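Local coordinates for protein putative metal-dependent hydrolase (Bacillus subtilis, PDB 6KNS) that probably acts as a zinc-dependent hydrolase of the metallo-beta-lactamase fold, related to short-form ribonuclease Z enzymes, and binds both zinc and calcium ions, at residues L136-H140 against D161-S167; Y145-I149 against F168-E173. One frame throughout, in Å; residues are numbered along the deposited sequence.

The two contacts illustrate how a metallo-beta-lactamase domain joins its metal-bearing loops to the sheet and helix next to them. Their segments alternate along the chain, in the order 136-140, 145-149, 161-167, 168-173, so that two successive, antiparallel strands of one sheet, 131-137 and 145-150, each meet part of a later, continuous run of chain. The centres lie about 10 Å apart. Contact 1 sets the last part of strand 131-137 and the turn after it against the loop 161-167 at the dinuclear zinc site; contact 2 follows directly, where that run becomes the short helix 168-171 on the sheet. They touch each other: Leu136 O lies 2.7 Å from Ala146 N, a probable hydrogen bond, and Phe168 packs against Ser162.

Contact 1 (L136-H140 against D161-S167); sequences LKTIH and DSSYQDS. With ZN (zinc ion), chain H; ZN (zinc ion), chain G.
In the metallo-beta-lactamase fold, metal ligands sit on loops at the ends of strands, and here the chain leaving strand 131-137 runs beside segment 161-167, which has no regular structure: extended from Asp161 to Gln165, then turning into helical phi/psi at Asp166 and Ser167. Ile139 has the largest area covered, with Ile139 CA 5.0 Å from Ser162 CA. Its backbone is held at both ends: Ile139 N donates to Ser162 OG (3.1 Å), while Ile139 O accepts from Ser163 N (3.0 Å). With chi1 m and chi2 t, Ile139 CG1 comes to 3.5 Å from Gln165 OE1. Gln165 comes next, with chi1 p and chi2 t; Gln165 NE2 donates to Lys137 O at 2.9 Å and lies 3.8 Å from Leu136 CD2, tying the backbone of segment 136-140 to the later loop. Leu136 CD2 also comes within 3.6 Å of Ser167 O. Asp161 (chi1 m) is the third centre. Asp161 O accepts from Thr138 OG1 (2.8 Å), and Asp161 CB lies over the His140 ring in a CH-pi contact, 3.4 Å from the centroid. His140 (chi1 t) is hydrogen-bonded through ND1 to Gly194 O. His65 and His67 complete one zinc site, Asp69, His70 and His217 the other; Asp161 OD2 bridges the ions at 2.4 and 2.2 Å, the longer bond being to the zinc that His140 NE2 binds at 2.3 Å.

Contact 2 (Y145-I149 against F168-E173); sequences YAMRI and FIPFSE
A short helix resting on a sheet can be held by a few apolar contacts and one well-placed arginine, and strand 145-149 with segment 168-173 is a compact case. The strand is extended throughout. Residues 168-171 form a single helical turn, and Ser172 is the first residue to leave helical phi/psi. Ala146 lies nearest Phe168 (CA to CA 8.7 Å) and Arg148 nearest Ser172 (CA to CA 7.1 Å). As expected of an extended strand, the CA-to-CB bonds of Ala146 and Arg148 point toward the helix and that of Met147 away.

Apolar contacts come from two phenylalanines. Ala146 CB sits at the ring edge of Phe168, 3.8 Å from Phe168 CE1, and 4.0 Å from Phe171 CE2. The Phe171 side chain, with chi1 t, reaches the face of the strand from which Ala146 and Arg148 project: Phe171 CZ is 3.7 Å from Met147 C and 3.7 Å from Arg148 CB. Leu136 of the adjacent strand adjoins both rings.

Polar contacts centre on Arg148, with chi1 and chi2 both t and chi3 near -98°. Arg148 NE and NH2 donate to Phe171 O at 3.0 and 3.1 Å, and Arg148 NH2 donates again to Glu173 O at 2.6 Å. These carbonyls lie near the guanidinium plane, at its edge. Within the turn, Phe168 O accepts from Ser172 N (3.0 Å) and Ser172 OG (2.8 Å).

Helix 198-208 packs beside the turn through Ile204, and such helices laid on the sheet belong to one outer layer of the alpha-beta/beta-alpha sandwich of the metallo-beta-lactamase fold.

Contact 1 (L136-H140 against D161-S167)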
loop_
_atom_site.group_PDB
_atom_site.type_symbol
_atom_site.label_atom_id
_atom_site.label_comp_id
_atom_site.label_asym_id
_atom_site.label_seq_id
_atom_site.Cartn_x
_atom_site.Cartn_y
_atom_site.Cartn_z
ATOM N N LEU A 136 -22.487 12.632 3.695
ATOM C CA LEU A 136 -23.141 13.169 2.491
ATOM C C LEU A 136 -22.644 12.372 1.279
ATOM O O LEU A 136 -21.425 12.233 1.074
ATOM C CB LEU A 136 -22.820 14.645 2.317
ATOM C CG LEU A 136 -23.318 15.368 1.059
ATOM C CD1 LEU A 136 -24.860 15.461 1.042
ATOM C CD2 LEU A 136 -22.687 16.774 0.946
ATOM N N LYS A 137 -23.573 11.845 0.475
ATOM C CA LYS A 137 -23.173 11.170 -0.767
ATOM C C LYS A 137 -22.517 12.162 -1.733
ATOM O O LYS A 137 -23.000 13.285 -1.882
ATOM C CB LYS A 137 -24.372 10.552 -1.428
ATOM C CG LYS A 137 -24.021 9.477 -2.443
ATOM C CD LYS A 137 -25.323 8.655 -2.755
ATOM C CE LYS A 137 -25.052 7.590 -3.806
ATOM N NZ LYS A 137 -24.333 8.212 -4.964
ATOM N N THR A 138 -21.398 11.764 -2.344
ATOM C CA THR A 138 -20.678 12.656 -3.256
ATOM C C THR A 138 -21.041 12.343 -4.721
ATOM O O THR A 138 -21.694 11.351 -5.009
ATOM C CB THR A 138 -19.164 12.557 -3.037
ATOM O OG1 THR A 138 -18.689 11.239 -3.357
ATOM C CG2 THR A 138 -18.801 12.896 -1.550
ATOM N N ILE A 139 -20.618 13.202 -5.635
ATOM C CA ILE A 139 -20.775 12.939 -7.046
ATOM C C ILE A 139 -19.440 12.376 -7.481
ATOM O O ILE A 139 -18.456 13.101 -7.554
ATOM C CB ILE A 139 -21.130 14.183 -7.833
ATOM C CG1 ILE A 139 -22.305 14.920 -7.159
ATOM C CG2 ILE A 139 -21.439 13.798 -9.281
ATOM C CD1 ILE A 139 -23.020 15.928 -8.085
ATOM N N HIS A 140 -19.396 11.060 -7.706
ATOM C CA HIS A 140 -18.138 10.373 -7.973
ATOM C C HIS A 140 -18.418 9.102 -8.800
ATOM O O HIS A 140 -19.527 8.606 -8.790
ATOM C CB HIS A 140 -17.481 10.041 -6.634
ATOM C CG HIS A 140 -16.019 9.816 -6.723
ATOM N ND1 HIS A 140 -15.172 10.734 -7.296
ATOM C CD2 HIS A 140 -15.244 8.773 -6.331
ATOM C CE1 HIS A 140 -13.934 10.274 -7.245
ATOM N NE2 HIS A 140 -13.953 9.089 -6.667
ATOM N N ASP A 161 -13.933 12.154 -2.033
ATOM C CA ASP A 161 -13.801 12.505 -3.438
ATOM C C ASP A 161 -15.123 12.933 -3.991
ATOM O O ASP A 161 -16.115 12.229 -3.820
ATOM C CB ASP A 161 -13.391 11.297 -4.245
ATOM C CG ASP A 161 -11.959 10.869 -3.989
ATOM O OD1 ASP A 161 -11.293 11.294 -3.009
ATOM O OD2 ASP A 161 -11.517 10.113 -4.837
ATOM N N SER A 162 -15.138 14.038 -4.722
ATOM C CA SER A 162 -16.380 14.497 -5.361
ATOM C C SER A 162 -16.102 15.564 -6.403
ATOM O O SER A 162 -15.133 16.316 -6.284
ATOM C CB SER A 162 -17.294 15.093 -4.297
ATOM O OG SER A 162 -18.596 15.354 -4.796
ATOM N N SER A 163 -16.944 15.639 -7.422
ATOM C CA SER A 163 -17.077 16.882 -8.184
ATOM C C SER A 163 -18.036 17.794 -7.408
ATOM O O SER A 163 -18.677 17.380 -6.424
ATOM C CB SER A 163 -17.613 16.637 -9.610
ATOM O OG SER A 163 -18.908 16.056 -9.594
ATOM N N TYR A 164 -18.133 19.035 -7.855
ATOM C CA TYR A 164 -18.761 20.081 -7.048
ATOM C C TYR A 164 -20.273 19.828 -6.882
ATOM O O TYR A 164 -20.917 19.376 -7.821
ATOM C CB TYR A 164 -18.504 21.497 -7.652
ATOM C CG TYR A 164 -19.320 22.538 -6.904
ATOM C CD1 TYR A 164 -18.883 23.047 -5.682
ATOM C CD2 TYR A 164 -20.564 22.905 -7.353
ATOM C CE1 TYR A 164 -19.655 23.941 -4.967
ATOM C CE2 TYR A 164 -21.350 23.790 -6.644
ATOM C CZ TYR A 164 -20.896 24.294 -5.448
ATOM O OH TYR A 164 -21.691 25.175 -4.766
ATOM N N GLN A 165 -20.820 20.092 -5.691
ATOM C CA GLN A 165 -22.288 20.183 -5.523
ATOM C C GLN A 165 -22.643 21.166 -4.418
ATOM O O GLN A 165 -21.907 21.294 -3.418
ATOM C CB GLN A 165 -22.915 18.799 -5.234
ATOM C CG GLN A 165 -22.257 18.054 -4.060
ATOM C CD GLN A 165 -22.899 16.716 -3.753
ATOM O OE1 GLN A 165 -23.847 16.333 -4.390
ATOM N NE2 GLN A 165 -22.353 15.989 -2.781
ATOM N N ASP A 166 -23.766 21.858 -4.604
ATOM C CA ASP A 166 -24.245 22.844 -3.646
ATOM C C ASP A 166 -24.493 22.218 -2.286
ATOM O O ASP A 166 -24.303 22.853 -1.257
ATOM C CB ASP A 166 -25.550 23.497 -4.132
ATOM C CG ASP A 166 -25.332 24.532 -5.247
ATOM O OD1 ASP A 166 -24.188 24.988 -5.471
ATOM O OD2 ASP A 166 -26.329 24.902 -5.885
ATOM N N SER A 167 -24.916 20.973 -2.268
ATOM C CA SER A 167 -25.214 20.311 -1.001
ATOM C C SER A 167 -23.997 20.260 -0.030
ATOM O O SER A 167 -24.161 20.098 1.185
ATOM C CB SER A 167 -25.717 18.912 -1.294
ATOM O OG SER A 167 -24.726 18.241 -2.068
HETATM ZN ZN ZN H . -12.162 8.043 -5.781
HETATM ZN ZN ZN G . -9.511 9.159 -4.461
#

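Contact 2 (Y145-I149 against F168-E173)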
loop_
_atom_site.group_PDB
_atom_site.type_symbol
_atom_site.label_atom_id
_atom_site.label_comp_id
_atom_site.label_asym_id
_atom_site.label_seq_id
_atom_site.Cartn_x
_atom_site.Cartn_y
_atom_site.Cartn_z
ATOM N N TYR A 145 -18.905 8.600 0.203
ATOM C CA TYR A 145 -19.527 9.496 1.198
ATOM C C TYR A 145 -18.531 10.441 1.835
ATOM O O TYR A 145 -17.505 10.009 2.343
ATOM C CB TYR A 145 -20.268 8.712 2.306
ATOM C CG TYR A 145 -21.439 7.983 1.773
ATOM C CD1 TYR A 145 -22.707 8.555 1.767
ATOM C CD2 TYR A 145 -21.273 6.746 1.196
ATOM C CE1 TYR A 145 -23.805 7.871 1.215
ATOM C CE2 TYR A 145 -22.344 6.057 0.656
ATOM C CZ TYR A 145 -23.603 6.610 0.676
ATOM O OH TYR A 145 -24.628 5.893 0.114
ATOM N N ALA A 146 -18.892 11.735 1.840
ATOM C CA ALA A 146 -18.188 12.742 2.614
ATOM C C ALA A 146 -18.567 12.561 4.065
ATOM O O ALA A 146 -19.585 11.930 4.347
ATOM C CB ALA A 146 -18.534 14.132 2.139
ATOM N N MET A 147 -17.744 13.075 4.978
ATOM C CA MET A 147 -17.975 12.884 6.402
ATOM C C MET A 147 -17.837 14.176 7.191
ATOM O O MET A 147 -16.962 14.991 6.920
ATOM C CB MET A 147 -16.995 11.882 6.972
ATOM C CG MET A 147 -17.035 10.534 6.300
ATOM S SD MET A 147 -15.648 9.515 6.827
ATOM C CE MET A 147 -15.727 8.330 5.484
ATOM N N ARG A 148 -18.730 14.355 8.164
ATOM C CA ARG A 148 -18.658 15.461 9.111
ATOM C C ARG A 148 -18.382 14.829 10.467
ATOM O O ARG A 148 -19.190 14.021 10.952
ATOM C CB ARG A 148 -19.967 16.222 9.144
ATOM C CG ARG A 148 -19.996 17.255 10.265
ATOM C CD ARG A 148 -21.351 17.894 10.521
ATOM N NE ARG A 148 -21.422 19.174 9.868
ATOM C CZ ARG A 148 -21.375 20.370 10.442
ATOM N NH1 ARG A 148 -21.325 20.537 11.747
ATOM N NH2 ARG A 148 -21.392 21.422 9.659
ATOM N N ILE A 149 -17.247 15.179 11.071
ATOM C CA ILE A 149 -16.783 14.526 12.292
ATOM C C ILE A 149 -16.681 15.531 13.421
ATOM O O ILE A 149 -15.928 16.493 13.336
ATOM C CB ILE A 149 -15.437 13.811 12.070
ATOM C CG1 ILE A 149 -15.570 12.796 10.917
ATOM C CG2 ILE A 149 -15.016 13.085 13.339
ATOM C CD1 ILE A 149 -14.288 12.096 10.504
ATOM N N PHE A 168 -22.776 20.402 -0.538
ATOM C CA PHE A 168 -21.633 20.454 0.377
ATOM C C PHE A 168 -21.701 21.667 1.338
ATOM O O PHE A 168 -21.059 21.653 2.388
ATOM C CB PHE A 168 -20.325 20.540 -0.403
ATOM C CG PHE A 168 -19.733 19.208 -0.809
ATOM C CD1 PHE A 168 -19.381 18.280 0.138
ATOM C CD2 PHE A 168 -19.451 18.940 -2.144
ATOM C CE1 PHE A 168 -18.777 17.069 -0.237
ATOM C CE2 PHE A 168 -18.864 17.752 -2.529
ATOM C CZ PHE A 168 -18.515 16.813 -1.578
ATOM N N ILE A 169 -22.471 22.709 0.984
ATOM C CA ILE A 169 -22.426 23.957 1.737
ATOM C C ILE A 169 -23.156 23.822 3.056
ATOM O O ILE A 169 -22.546 24.072 4.096
ATOM C CB ILE A 169 -22.886 25.168 0.895
ATOM C CG1 ILE A 169 -21.798 25.510 -0.125
ATOM C CG2 ILE A 169 -23.195 26.403 1.764
ATOM C CD1 ILE A 169 -22.265 26.444 -1.245
ATOM N N PRO A 170 -24.448 23.421 3.038
ATOM C CA PRO A 170 -25.121 23.119 4.308
ATOM C C PRO A 170 -24.451 22.003 5.101
ATOM O O PRO A 170 -24.350 22.090 6.314
ATOM C CB PRO A 170 -26.524 22.668 3.882
ATOM C CG PRO A 170 -26.708 23.164 2.491
ATOM C CD PRO A 170 -25.383 23.421 1.895
ATOM N N PHE A 171 -24.010 20.955 4.425
ATOM C CA PHE A 171 -23.297 19.878 5.103
ATOM C C PHE A 171 -22.086 20.348 5.915
ATOM O O PHE A 171 -21.870 19.875 7.024
ATOM C CB PHE A 171 -22.830 18.834 4.089
ATOM C CG PHE A 171 -22.247 17.594 4.717
ATOM C CD1 PHE A 171 -23.050 16.746 5.500
ATOM C CD2 PHE A 171 -20.914 17.255 4.502
ATOM C CE1 PHE A 171 -22.508 15.568 6.063
ATOM C CE2 PHE A 171 -20.368 16.096 5.045
ATOM C CZ PHE A 171 -21.156 15.249 5.816
ATOM N N SER A 172 -21.304 21.269 5.348
ATOM C CA SER A 172 -20.052 21.718 5.957
ATOM C C SER A 172 -20.241 22.953 6.838
ATOM O O SER A 172 -19.250 23.507 7.320
ATOM C CB SER A 172 -19.022 22.067 4.876
ATOM O OG SER A 172 -18.859 21.014 3.933
ATOM N N GLU A 173 -21.492 23.377 7.059
ATOM C CA GLU A 173 -21.771 24.630 7.753
ATOM C C GLU A 173 -21.051 24.793 9.101
ATOM O O GLU A 173 -21.183 23.981 10.020
ATOM C CB GLU A 173 -23.288 24.851 7.958
ATOM C CG GLU A 173 -23.572 26.271 8.436
ATOM C CD GLU A 173 -25.043 26.678 8.341
ATOM O OE1 GLU A 173 -25.928 25.795 8.367
ATOM O OE2 GLU A 173 -25.295 27.894 8.263
#